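Local coordinates for protein putative NADH-depentdent flavin oxidoreductase (Cupriavidus metallidurans, PDB 5OCS) that probably uses NADPH to reduce a bound FMN and passes the electrons on to activated alkenes, as an ene-reductase of the Old Yellow Enzyme family, at residues Q44-A50 and P331-W335; M153-R157 and F210-V214; H186-I192 and D236-W242; W335-A339 and L359-F363. All blocks are in the same frame, centred on the assembly; numbering follows the deposited sequence.

All four contacts lie outside the barrel strands, and they fall into two groups on opposite sides of the chain's centre. Contacts 1 and 4 share W335 and helix 333-341, and both reach the second subunit; contact 1 packs the buried turn after helix 36-46 against the start of that helix, bridged by water, while contact 4 is an apolar seam with segment 359-363. Contacts 2 and 3 touch each other, F210 meeting F188 and P211 meeting L189. Contact 2 joins two barrel helices through a core built round one phenylalanine and a salt bridge at its more open rim, whereas contact 3 is only partly buried and mixes a weak bond with apolar packing around a long loop.

Contact 1. Residues Q44-A50 and P331-W335; sequences QMALSGA and PRWPW
P334 lays its ring against the turn at S48-A50, while P331 turns its ring to Q44 and M45 at the end of helix 36-46; S48 CB comes 3.1 Å from P331 O. The S48 carbonyl O sits 3.1 Å from P334 CG and equally close to W335 CD1; although W335 NE1 is near as well, its angle is too poor for a bond. The P331 ring is met at a slant: M45, bent back at chi2 and chi3, brings CE to 3.8 Å from P331 CB, and Q44 lays OE1 beside CB and CG. That amide oxygen accepts its hydrogen bond from R332 of the second subunit. A water gathers the backbones, donating to Q44 O and to P331 O and accepting from R332 NH1, which meets it in the guanidinium plane. S48 OG, held between its own N and carbonyl carbon (chi1 67°), donates to M45 O at 2.7 Å and receives A50 N at 3.3 Å, the latter an ST turn. A50 CB also touches P334 CG, at 4.0 Å. The arrangement joins the first helix after barrel strand 19-21 to the last helix of the TIM barrel, at the dimer interface.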
loop_
_atom_site.group_PDB
_atom_site.type_symbol
_atom_site.label_atom_id
_atom_site.label_comp_id
_atom_site.label_asym_id
_atom_site.label_seq_id
_atom_site.Cartn_x
_atom_site.Cartn_y
_atom_site.Cartn_z
ATOM N N GLN D 44 2.778 3.273 -0.002
ATOM C CA GLN D 44 1.846 2.870 -1.097
ATOM C C GLN D 44 1.799 3.892 -2.190
ATOM O O GLN D 44 1.868 3.559 -3.368
ATOM C CB GLN D 44 0.370 2.780 -0.649
ATOM C CG GLN D 44 0.074 1.634 0.217
ATOM C CD GLN D 44 -1.294 1.823 0.846
ATOM O OE1 GLN D 44 -2.327 1.668 0.174
ATOM N NE2 GLN D 44 -1.308 2.193 2.116
ATOM N N MET D 45 1.548 5.132 -1.810
ATOM C CA MET D 45 1.419 6.174 -2.807
ATOM C C MET D 45 2.672 6.251 -3.689
ATOM O O MET D 45 2.569 6.352 -4.918
ATOM C CB MET D 45 1.154 7.523 -2.127
ATOM C CG MET D 45 -0.182 7.688 -1.442
ATOM S SD MET D 45 -1.672 7.426 -2.431
ATOM C CE MET D 45 -2.047 5.737 -2.147
ATOM N N ALA D 46 3.856 6.164 -3.058
ATOM C CA ALA D 46 5.119 6.290 -3.753
ATOM C C ALA D 46 5.400 5.128 -4.710
ATOM O O ALA D 46 6.234 5.300 -5.613
ATOM C CB ALA D 46 6.278 6.453 -2.763
ATOM N N LEU D 47 4.744 3.978 -4.509
ATOM C CA LEU D 47 4.906 2.793 -5.348
ATOM C C LEU D 47 3.831 2.603 -6.405
ATOM O O LEU D 47 3.780 1.564 -7.078
ATOM C CB LEU D 47 4.988 1.567 -4.423
ATOM C CG LEU D 47 6.259 1.660 -3.533
ATOM C CD1 LEU D 47 6.278 0.565 -2.471
ATOM C CD2 LEU D 47 7.572 1.642 -4.279
ATOM N N SER D 48 3.006 3.629 -6.597
ATOM C CA SER D 48 1.866 3.586 -7.476
ATOM C C SER D 48 2.140 3.746 -8.960
ATOM O O SER D 48 1.222 3.545 -9.744
ATOM C CB SER D 48 0.887 4.666 -7.089
ATOM O OG SER D 48 1.456 5.935 -7.341
ATOM N N GLY D 49 3.361 4.146 -9.309
ATOM C CA GLY D 49 3.715 4.487 -10.670
ATOM C C GLY D 49 3.300 5.848 -11.150
ATOM O O GLY D 49 3.529 6.196 -12.320
ATOM N N ALA D 50 2.700 6.662 -10.282
ATOM C CA ALA D 50 2.430 8.062 -10.640
ATOM C C ALA D 50 3.769 8.782 -10.815
ATOM O O ALA D 50 4.816 8.382 -10.263
ATOM C CB ALA D 50 1.628 8.735 -9.518
ATOM N N PRO D 331 -4.894 2.405 -4.945
ATOM C CA PRO D 331 -3.532 2.915 -4.930
ATOM C C PRO D 331 -2.683 2.432 -6.075
ATOM O O PRO D 331 -1.587 2.923 -6.238
ATOM C CB PRO D 331 -2.964 2.372 -3.605
ATOM C CG PRO D 331 -3.763 1.166 -3.387
ATOM C CD PRO D 331 -5.142 1.506 -3.824
ATOM N N ARG D 332 -3.193 1.485 -6.871
ATOM C CA ARG D 332 -2.576 1.103 -8.117
ATOM C C ARG D 332 -3.217 1.798 -9.338
ATOM O O ARG D 332 -3.028 1.342 -10.502
ATOM C CB ARG D 332 -2.653 -0.416 -8.303
ATOM C CG ARG D 332 -2.129 -1.225 -7.113
ATOM C CD ARG D 332 -0.642 -1.048 -6.851
ATOM N NE ARG D 332 -0.281 -2.151 -5.966
ATOM C CZ ARG D 332 -0.039 -2.097 -4.665
ATOM N NH1 ARG D 332 0.138 -0.959 -4.028
ATOM N NH2 ARG D 332 0.119 -3.250 -4.013
ATOM N N TRP D 333 -3.965 2.879 -9.110
ATOM C CA TRP D 333 -4.638 3.585 -10.200
ATOM C C TRP D 333 -3.753 3.837 -11.434
ATOM O O TRP D 333 -4.204 3.570 -12.584
ATOM C CB TRP D 333 -5.259 4.910 -9.704
ATOM C CG TRP D 333 -6.219 5.544 -10.704
ATOM C CD1 TRP D 333 -7.555 5.383 -10.733
ATOM C CD2 TRP D 333 -5.888 6.402 -11.813
ATOM N NE1 TRP D 333 -8.102 6.077 -11.784
ATOM C CE2 TRP D 333 -7.107 6.723 -12.458
ATOM C CE3 TRP D 333 -4.691 6.954 -12.299
ATOM C CZ2 TRP D 333 -7.172 7.552 -13.573
ATOM C CZ3 TRP D 333 -4.749 7.788 -13.432
ATOM C CH2 TRP D 333 -5.998 8.065 -14.049
ATOM N N PRO D 334 -2.496 4.267 -11.246
ATOM C CA PRO D 334 -1.690 4.508 -12.446
ATOM C C PRO D 334 -1.357 3.215 -13.175
ATOM O O PRO D 334 -1.309 3.208 -14.420
ATOM C CB PRO D 334 -0.432 5.224 -11.927
ATOM C CG PRO D 334 -0.831 5.743 -10.536
ATOM C CD PRO D 334 -1.799 4.724 -10.019
ATOM N N TRP D 335 -1.182 2.098 -12.458
ATOM C CA TRP D 335 -1.015 0.814 -13.187
ATOM C C TRP D 335 -2.265 0.461 -14.060
ATOM O O TRP D 335 -2.179 0.058 -15.249
ATOM C CB TRP D 335 -0.834 -0.341 -12.237
ATOM C CG TRP D 335 0.327 -0.292 -11.299
ATOM C CD1 TRP D 335 1.186 0.738 -11.056
ATOM C CD2 TRP D 335 0.691 -1.350 -10.407
ATOM N NE1 TRP D 335 2.107 0.359 -10.096
ATOM C CE2 TRP D 335 1.826 -0.928 -9.702
ATOM C CE3 TRP D 335 0.186 -2.643 -10.189
ATOM C CZ2 TRP D 335 2.441 -1.744 -8.733
ATOM C CZ3 TRP D 335 0.789 -3.435 -9.244
ATOM C CH2 TRP D 335 1.910 -2.980 -8.530
HETATM O O HOH W 1 0.528 1.650 -4.861
#

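Contact 2. Residues M153-R157 and F210-V214; sequences MKKIR and FPLEV
R157 reaches across from helix 150-169 to E213, passing the ring of F210 on the way. Its CB starts off beside the contact, and with CG anti to the carbonyl carbon (chi1 -59°) the chain runs extended to NE. CG rests 3.7 Å from F210 CE1. CD follows, 4.0 Å from E213 OE1, and then NE and NH2 both close on that single oxygen, each at 2.7 Å. The grip is side-on: OE1 lies nearly in the guanidinium plane, yet the two N-H groups are bent toward it at 140° rather than straight. NH2 comes in on the syn side of the carboxylate and NE from above its plane, and the two flat groups are turned 56° apart. One face of the guanidinium is covered by F210 CE1, with the ring almost perpendicular to it.

F210 is enclosed in turn. M153 lies over one face, its CE 3.5 Å from CD1 and its sulfur 5.0 Å from the ring centroid, nearly above the ring centre, a Met-aromatic contact. V214 CG2 covers the opposite face, and I156 CG2 meets CZ at the edge, 3.7 Å away. The other carboxylate oxygen, E213 OE2, is hydrogen-bonded to Y200, whose side chain also touches M153, R157 and F210.

With OE1 taking two N-H groups and OE2 a hydroxyl, the carboxylate is probably kept ionised, and the paired charges would close the partly exposed rim of an otherwise apolar junction between two helices of the barrel.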
loop_
_atom_site.group_PDB
_atom_site.type_symbol
_atom_site.label_atom_id
_atom_site.label_comp_id
_atom_site.label_asym_id
_atom_site.label_seq_id
_atom_site.Cartn_x
_atom_site.Cartn_y
_atom_site.Cartn_z
ATOM N N MET D 153 2.169 38.414 10.970
ATOM C CA MET D 153 2.415 38.145 9.572
ATOM C C MET D 153 3.883 37.788 9.327
ATOM O O MET D 153 4.163 36.935 8.501
ATOM C CB MET D 153 1.961 39.303 8.687
ATOM C CG MET D 153 0.448 39.360 8.674
ATOM S SD MET D 153 -0.266 40.753 7.821
ATOM C CE MET D 153 0.139 40.529 6.144
ATOM N N LYS D 154 4.810 38.482 10.016
ATOM C CA LYS D 154 6.224 38.120 9.980
ATOM C C LYS D 154 6.504 36.722 10.494
ATOM O O LYS D 154 7.269 35.981 9.843
ATOM C CB LYS D 154 7.072 39.139 10.749
ATOM C CG LYS D 154 8.553 38.800 10.823
ATOM C CD LYS D 154 9.301 39.976 11.465
ATOM C CE LYS D 154 10.692 39.651 12.003
ATOM N NZ LYS D 154 11.452 38.865 11.020
ATOM N N LYS D 155 5.905 36.344 11.623
ATOM C CA LYS D 155 6.029 34.971 12.119
ATOM C C LYS D 155 5.608 33.977 11.040
ATOM O O LYS D 155 6.342 33.038 10.727
ATOM C CB LYS D 155 5.211 34.724 13.383
ATOM C CG LYS D 155 5.537 33.419 14.075
ATOM C CD LYS D 155 4.616 33.064 15.219
ATOM C CE LYS D 155 5.010 31.749 15.844
ATOM N NZ LYS D 155 4.733 30.600 14.934
ATOM N N ILE D 156 4.462 34.203 10.423
ATOM C CA ILE D 156 4.012 33.280 9.364
ATOM C C ILE D 156 4.991 33.196 8.188
ATOM O O ILE D 156 5.327 32.065 7.776
ATOM C CB ILE D 156 2.578 33.607 8.906
ATOM C CG1 ILE D 156 1.624 33.287 10.061
ATOM C CG2 ILE D 156 2.210 32.803 7.660
ATOM C CD1 ILE D 156 0.335 34.088 9.982
ATOM N N ARG D 157 5.450 34.346 7.652
ATOM C CA ARG D 157 6.452 34.338 6.597
ATOM C C ARG D 157 7.656 33.503 7.033
ATOM O O ARG D 157 8.093 32.604 6.298
ATOM C CB ARG D 157 6.973 35.731 6.194
ATOM C CG ARG D 157 5.934 36.727 5.699
ATOM C CD ARG D 157 6.554 38.015 5.129
ATOM N NE ARG D 157 5.501 39.029 4.972
ATOM C CZ ARG D 157 5.087 39.865 5.928
ATOM N NH1 ARG D 157 5.687 39.876 7.114
ATOM N NH2 ARG D 157 4.072 40.729 5.677
ATOM N N PHE D 210 0.076 39.484 0.570
ATOM C CA PHE D 210 0.659 38.581 1.566
ATOM C C PHE D 210 0.874 37.167 1.015
ATOM O O PHE D 210 1.989 36.611 1.198
ATOM C CB PHE D 210 -0.160 38.565 2.844
ATOM C CG PHE D 210 0.419 37.693 3.945
ATOM C CD1 PHE D 210 1.710 37.927 4.447
ATOM C CD2 PHE D 210 -0.279 36.596 4.425
ATOM C CE1 PHE D 210 2.242 37.142 5.462
ATOM C CE2 PHE D 210 0.250 35.799 5.460
ATOM C CZ PHE D 210 1.513 36.075 5.973
ATOM N N PRO D 211 -0.135 36.578 0.314
ATOM C CA PRO D 211 0.152 35.300 -0.354
ATOM C C PRO D 211 1.409 35.334 -1.268
ATOM O O PRO D 211 2.219 34.388 -1.268
ATOM C CB PRO D 211 -1.108 35.050 -1.193
ATOM C CG PRO D 211 -2.178 35.642 -0.320
ATOM C CD PRO D 211 -1.583 36.873 0.285
ATOM N N LEU D 212 1.572 36.431 -2.022
ATOM C CA LEU D 212 2.760 36.575 -2.860
ATOM C C LEU D 212 4.032 36.807 -2.048
ATOM O O LEU D 212 5.094 36.318 -2.471
ATOM C CB LEU D 212 2.547 37.629 -3.953
ATOM C CG LEU D 212 1.521 37.180 -4.994
ATOM C CD1 LEU D 212 1.148 38.336 -5.909
ATOM C CD2 LEU D 212 1.974 36.003 -5.813
ATOM N N GLU D 213 3.955 37.496 -0.909
ATOM C CA GLU D 213 5.124 37.610 0.018
ATOM C C GLU D 213 5.567 36.233 0.503
ATOM O O GLU D 213 6.763 35.917 0.570
ATOM C CB GLU D 213 4.845 38.483 1.226
ATOM C CG GLU D 213 4.768 39.968 0.853
ATOM C CD GLU D 213 4.312 40.833 1.972
ATOM O OE1 GLU D 213 3.996 40.290 3.055
ATOM O OE2 GLU D 213 4.279 42.076 1.774
ATOM N N VAL D 214 4.582 35.411 0.847
ATOM C CA VAL D 214 4.884 34.072 1.374
ATOM C C VAL D 214 5.517 33.255 0.278
ATOM O O VAL D 214 6.592 32.626 0.509
ATOM C CB VAL D 214 3.628 33.373 1.932
ATOM C CG1 VAL D 214 3.927 31.931 2.365
ATOM C CG2 VAL D 214 3.133 34.157 3.117
#

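Contact 3. Residues H186-I192 and D236-W242; sequences HQFLSPI and DWVPNGW
L189 packs on W242: CB stands over the six-membered ring, 4.0 Å from its centroid, in a CH-pi contact. H186, its CG swung anti to the backbone N (chi1 -169°), points NE2 at D236 OD1 in a weak bond of 3.2 Å, with ring and carboxylate planes only 25° apart. A water lies between D236 OD2 and S190 OG, though unusually close to both. Beyond them I192 CD1 presses on V238 CG2 at 3.3 Å, a close approach for two methyl groups, and P191 CB lies 3.5 Å from N240 O.

In the TIM barrel, segment 186-192 ends the short helix 184-189 that follows strand 175-179, and segment 236-242 belongs to the loop after strand 228-233, so the contact joins the segments that follow two neighbouring strands of the barrel. H186 is about 9 Å, side chain to side chain, from R231, an FMN-binding residue.

A second shell sets these groups in place. W242 N donates to D236 OD2 at 2.9 Å from above the carboxylate plane, and D236 N bonds back to W242 O. S190 OG accepts I192 N in an ST turn. L250 of helix 244-256 packs against both L189 and W242, and R207 NH1 donates to L189 O.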
loop_
_atom_site.group_PDB
_atom_site.type_symbol
_atom_site.label_atom_id
_atom_site.label_comp_id
_atom_site.label_asym_id
_atom_site.label_seq_id
_atom_site.Cartn_x
_atom_site.Cartn_y
_atom_site.Cartn_z
ATOM N N HIS D 186 -5.801 31.826 1.261
ATOM C CA HIS D 186 -7.079 32.057 0.585
ATOM C C HIS D 186 -7.917 33.140 1.360
ATOM O O HIS D 186 -8.596 33.971 0.742
ATOM C CB HIS D 186 -7.812 30.727 0.477
ATOM C CG HIS D 186 -9.018 30.743 -0.409
ATOM N ND1 HIS D 186 -9.652 29.580 -0.801
ATOM C CD2 HIS D 186 -9.715 31.750 -0.983
ATOM C CE1 HIS D 186 -10.686 29.867 -1.566
ATOM N NE2 HIS D 186 -10.751 31.181 -1.690
ATOM N N GLN D 187 -7.826 33.121 2.694
ATOM C CA GLN D 187 -8.495 34.099 3.538
ATOM C C GLN D 187 -8.013 35.501 3.188
ATOM O O GLN D 187 -8.818 36.409 3.184
ATOM C CB GLN D 187 -8.273 33.837 5.022
ATOM C CG GLN D 187 -8.982 32.583 5.492
ATOM C CD GLN D 187 -8.383 31.945 6.735
ATOM O OE1 GLN D 187 -7.921 32.647 7.638
ATOM N NE2 GLN D 187 -8.454 30.597 6.822
ATOM N N PHE D 188 -6.720 35.674 2.929
ATOM C CA PHE D 188 -6.200 36.959 2.492
ATOM C C PHE D 188 -6.698 37.304 1.102
ATOM O O PHE D 188 -7.039 38.478 0.839
ATOM C CB PHE D 188 -4.677 37.029 2.538
ATOM C CG PHE D 188 -4.123 37.441 3.874
ATOM C CD1 PHE D 188 -3.903 36.501 4.875
ATOM C CD2 PHE D 188 -3.779 38.765 4.141
ATOM C CE1 PHE D 188 -3.356 36.865 6.091
ATOM C CE2 PHE D 188 -3.228 39.126 5.338
ATOM C CZ PHE D 188 -3.024 38.189 6.341
ATOM N N LEU D 189 -6.739 36.317 0.206
ATOM C CA LEU D 189 -7.176 36.552 -1.158
ATOM C C LEU D 189 -8.632 37.030 -1.226
ATOM O O LEU D 189 -8.989 37.791 -2.117
ATOM C CB LEU D 189 -7.038 35.322 -2.042
ATOM C CG LEU D 189 -5.577 34.881 -2.248
ATOM C CD1 LEU D 189 -5.540 33.530 -2.909
ATOM C CD2 LEU D 189 -4.800 35.880 -3.083
ATOM N N SER D 190 -9.450 36.514 -0.321
ATOM C CA SER D 190 -10.913 36.639 -0.434
ATOM C C SER D 190 -11.487 37.797 0.341
ATOM O O SER D 190 -11.314 37.876 1.572
ATOM C CB SER D 190 -11.633 35.355 0.032
ATOM O OG SER D 190 -13.041 35.542 -0.065
ATOM N N PRO D 191 -12.245 38.672 -0.341
ATOM C CA PRO D 191 -12.989 39.710 0.406
ATOM C C PRO D 191 -13.992 39.219 1.450
ATOM O O PRO D 191 -14.426 39.990 2.299
ATOM C CB PRO D 191 -13.742 40.443 -0.704
ATOM C CG PRO D 191 -12.881 40.305 -1.863
ATOM C CD PRO D 191 -12.350 38.890 -1.794
ATOM N N ILE D 192 -14.385 37.958 1.381
ATOM C CA ILE D 192 -15.260 37.361 2.382
ATOM C C ILE D 192 -14.575 37.231 3.717
ATOM O O ILE D 192 -15.163 37.559 4.744
ATOM C CB ILE D 192 -15.797 36.020 1.861
ATOM C CG1 ILE D 192 -16.776 36.331 0.724
ATOM C CG2 ILE D 192 -16.457 35.173 2.961
ATOM C CD1 ILE D 192 -16.946 35.157 -0.188
ATOM N N ASP D 236 -14.566 31.074 -5.825
ATOM C CA ASP D 236 -15.601 30.818 -4.834
ATOM C C ASP D 236 -16.926 30.541 -5.561
ATOM O O ASP D 236 -17.122 30.905 -6.740
ATOM C CB ASP D 236 -15.766 31.982 -3.842
ATOM C CG ASP D 236 -14.560 32.182 -2.929
ATOM O OD1 ASP D 236 -13.711 31.286 -2.793
ATOM O OD2 ASP D 236 -14.473 33.263 -2.342
ATOM N N TRP D 237 -17.825 29.880 -4.843
ATOM C CA TRP D 237 -19.172 29.566 -5.327
ATOM C C TRP D 237 -20.088 30.807 -5.103
ATOM O O TRP D 237 -21.122 30.964 -5.743
ATOM C CB TRP D 237 -19.627 28.278 -4.583
ATOM C CG TRP D 237 -21.046 27.877 -4.664
ATOM C CD1 TRP D 237 -21.646 27.106 -5.640
ATOM C CD2 TRP D 237 -22.065 28.147 -3.690
ATOM N NE1 TRP D 237 -22.985 26.925 -5.354
ATOM C CE2 TRP D 237 -23.271 27.552 -4.164
ATOM C CE3 TRP D 237 -22.086 28.852 -2.473
ATOM C CZ2 TRP D 237 -24.489 27.641 -3.454
ATOM C CZ3 TRP D 237 -23.304 28.946 -1.761
ATOM C CH2 TRP D 237 -24.487 28.346 -2.263
ATOM N N VAL D 238 -19.683 31.694 -4.190
ATOM C CA VAL D 238 -20.456 32.872 -3.808
ATOM C C VAL D 238 -19.920 34.112 -4.510
ATOM O O VAL D 238 -18.772 34.125 -4.907
ATOM C CB VAL D 238 -20.465 33.090 -2.259
ATOM C CG1 VAL D 238 -21.302 32.006 -1.584
ATOM C CG2 VAL D 238 -19.065 33.121 -1.653
ATOM N N PRO D 239 -20.753 35.157 -4.663
ATOM C CA PRO D 239 -20.283 36.416 -5.229
ATOM C C PRO D 239 -19.437 37.230 -4.254
ATOM O O PRO D 239 -19.451 36.976 -3.050
ATOM C CB PRO D 239 -21.590 37.166 -5.495
ATOM C CG PRO D 239 -22.466 36.719 -4.361
ATOM C CD PRO D 239 -22.183 35.250 -4.274
ATOM N N ASN D 240 -18.736 38.223 -4.790
ATOM C CA ASN D 240 -17.900 39.124 -4.004
ATOM C C ASN D 240 -16.872 38.393 -3.145
ATOM O O ASN D 240 -16.554 38.814 -2.031
ATOM C CB ASN D 240 -18.782 40.050 -3.161
ATOM C CG ASN D 240 -19.948 40.618 -3.961
ATOM O OD1 ASN D 240 -21.086 40.577 -3.511
ATOM N ND2 ASN D 240 -19.677 41.104 -5.162
ATOM N N GLY D 241 -16.366 37.282 -3.669
ATOM C CA GLY D 241 -15.266 36.578 -3.024
ATOM C C GLY D 241 -14.120 36.503 -4.005
ATOM O O GLY D 241 -13.928 37.383 -4.852
ATOM N N TRP D 242 -13.393 35.403 -3.912
ATOM C CA TRP D 242 -12.379 35.058 -4.898
ATOM C C TRP D 242 -13.099 34.601 -6.156
ATOM O O TRP D 242 -14.221 34.068 -6.087
ATOM C CB TRP D 242 -11.474 33.955 -4.322
ATOM C CG TRP D 242 -10.265 33.686 -5.116
ATOM C CD1 TRP D 242 -9.940 32.520 -5.706
ATOM C CD2 TRP D 242 -9.195 34.607 -5.425
ATOM N NE1 TRP D 242 -8.740 32.639 -6.358
ATOM C CE2 TRP D 242 -8.268 33.906 -6.223
ATOM C CE3 TRP D 242 -8.946 35.947 -5.116
ATOM C CZ2 TRP D 242 -7.102 34.482 -6.697
ATOM C CZ3 TRP D 242 -7.781 36.535 -5.597
ATOM C CH2 TRP D 242 -6.870 35.792 -6.365
HETATM O O HOH W 2 -13.882 33.164 0.133
#

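Contact 4. Residues W335-A339 and L359-F363; sequences WHAAA and LEKLF
F363 drives the edge of its ring into the face of W335. The pair is T-shaped, with planes at 71° and the centroid of the phenyl ring 4.8 Å from that of the indole six-membered ring. CE1 and CZ form the leading edge: CE1 stands 3.6 Å above the indole plane, offset toward the rim, while CZ comes 3.7 Å from W335 CE3.

One turn along the helix the bumps are smaller. L362, its CG anti to the backbone N (chi1 -179°), pushes CD1 into the shallow hollow formed by the W335 carbonyl, the A338 methyl and the A339 backbone; it lies 3.8 Å from A338 CB and 3.6 Å from A339 N. That nitrogen and W335 O are already bonded to each other within the helix, so the leucine methyl meets a polar pair that is satisfied. L359 spreads both branches against the next methyl, CD1 at 3.7 Å from A339 CB and CD2 only slightly farther.

Segment 359-363, in the C-terminal extension that follows helix 333-341, is held from behind where L362 pairs by backbone with V345 and its N bonds to Q355 OE1. F5 packs on A338, A347 touches both aromatic rings, and Y329 of the second subunit packs on A339, L359 and L362, so the partner chain covers the seam between helix 333-341 and the tail.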
loop_
_atom_site.group_PDB
_atom_site.type_symbol
_atom_site.label_atom_id
_atom_site.label_comp_id
_atom_site.label_asym_id
_atom_site.label_seq_id
_atom_site.Cartn_x
_atom_site.Cartn_y
_atom_site.Cartn_z
ATOM N N TRP D 335 -1.182 2.098 -12.458
ATOM C CA TRP D 335 -1.015 0.814 -13.187
ATOM C C TRP D 335 -2.265 0.461 -14.060
ATOM O O TRP D 335 -2.179 0.058 -15.249
ATOM C CB TRP D 335 -0.834 -0.341 -12.237
ATOM C CG TRP D 335 0.327 -0.292 -11.299
ATOM C CD1 TRP D 335 1.186 0.738 -11.056
ATOM C CD2 TRP D 335 0.691 -1.350 -10.407
ATOM N NE1 TRP D 335 2.107 0.359 -10.096
ATOM C CE2 TRP D 335 1.826 -0.928 -9.702
ATOM C CE3 TRP D 335 0.186 -2.643 -10.189
ATOM C CZ2 TRP D 335 2.441 -1.744 -8.733
ATOM C CZ3 TRP D 335 0.789 -3.435 -9.244
ATOM C CH2 TRP D 335 1.910 -2.980 -8.530
ATOM N N HIS D 336 -3.428 0.635 -13.452
ATOM C CA HIS D 336 -4.712 0.313 -14.078
ATOM C C HIS D 336 -4.981 1.237 -15.241
ATOM O O HIS D 336 -5.439 0.741 -16.305
ATOM C CB HIS D 336 -5.809 0.292 -13.056
ATOM C CG HIS D 336 -5.562 -0.704 -11.984
ATOM N ND1 HIS D 336 -6.046 -0.563 -10.704
ATOM C CD2 HIS D 336 -4.779 -1.807 -11.979
ATOM C CE1 HIS D 336 -5.639 -1.589 -9.971
ATOM N NE2 HIS D 336 -4.875 -2.367 -10.732
ATOM N N ALA D 337 -4.590 2.511 -15.090
ATOM C CA ALA D 337 -4.686 3.460 -16.197
ATOM C C ALA D 337 -3.753 3.120 -17.376
ATOM O O ALA D 337 -4.146 3.206 -18.580
ATOM C CB ALA D 337 -4.484 4.908 -15.731
ATOM N N ALA D 338 -2.521 2.757 -17.049
ATOM C CA ALA D 338 -1.543 2.385 -18.045
ATOM C C ALA D 338 -2.020 1.163 -18.822
ATOM O O ALA D 338 -1.903 1.154 -20.082
ATOM C CB ALA D 338 -0.195 2.116 -17.394
ATOM N N ALA D 339 -2.611 0.198 -18.139
ATOM C CA ALA D 339 -3.162 -0.984 -18.817
ATOM C C ALA D 339 -4.266 -0.566 -19.800
ATOM O O ALA D 339 -4.341 -1.116 -20.896
ATOM C CB ALA D 339 -3.709 -1.986 -17.825
ATOM N N LEU D 359 -2.314 -9.092 -19.840
ATOM C CA LEU D 359 -1.392 -8.019 -20.184
ATOM C C LEU D 359 0.006 -8.535 -20.335
ATOM O O LEU D 359 0.355 -9.575 -19.783
ATOM C CB LEU D 359 -1.393 -6.939 -19.083
ATOM C CG LEU D 359 -2.683 -6.138 -18.989
ATOM C CD1 LEU D 359 -2.964 -5.652 -17.574
ATOM C CD2 LEU D 359 -2.659 -4.978 -19.983
ATOM N N GLU D 360 0.805 -7.765 -21.056
ATOM C CA GLU D 360 2.247 -7.982 -21.187
ATOM C C GLU D 360 2.895 -6.614 -21.209
ATOM O O GLU D 360 2.277 -5.658 -21.697
ATOM C CB GLU D 360 2.572 -8.716 -22.504
ATOM C CG GLU D 360 1.991 -10.124 -22.614
ATOM C CD GLU D 360 2.438 -11.046 -21.482
ATOM O OE1 GLU D 360 3.585 -10.890 -20.993
ATOM O OE2 GLU D 360 1.628 -11.915 -21.068
ATOM N N LYS D 361 4.110 -6.516 -20.668
ATOM C CA LYS D 361 4.918 -5.279 -20.728
ATOM C C LYS D 361 4.349 -4.085 -19.960
ATOM O O LYS D 361 4.748 -2.962 -20.227
ATOM C CB LYS D 361 5.145 -4.800 -22.180
ATOM C CG LYS D 361 5.684 -5.835 -23.145
ATOM C CD LYS D 361 7.164 -6.075 -22.922
ATOM C CE LYS D 361 7.734 -7.008 -23.980
ATOM N NZ LYS D 361 8.699 -7.958 -23.362
ATOM N N LEU D 362 3.423 -4.322 -19.033
ATOM C CA LEU D 362 2.868 -3.230 -18.208
ATOM C C LEU D 362 3.958 -2.576 -17.371
ATOM O O LEU D 362 3.993 -1.333 -17.194
ATOM C CB LEU D 362 1.727 -3.746 -17.320
ATOM C CG LEU D 362 1.042 -2.703 -16.427
ATOM C CD1 LEU D 362 0.396 -1.650 -17.320
ATOM C CD2 LEU D 362 -0.013 -3.318 -15.537
ATOM N N PHE D 363 4.816 -3.408 -16.796
ATOM C CA PHE D 363 5.824 -2.915 -15.901
ATOM C C PHE D 363 7.149 -2.715 -16.625
ATOM O O PHE D 363 7.668 -3.643 -17.249
ATOM C CB PHE D 363 5.981 -3.870 -14.734
ATOM C CG PHE D 363 4.716 -4.089 -13.930
ATOM C CD1 PHE D 363 3.874 -3.038 -13.590
ATOM C CD2 PHE D 363 4.429 -5.341 -13.450
ATOM C CE1 PHE D 363 2.752 -3.238 -12.811
ATOM C CE2 PHE D 363 3.304 -5.562 -12.698
ATOM C CZ PHE D 363 2.469 -4.510 -12.366
#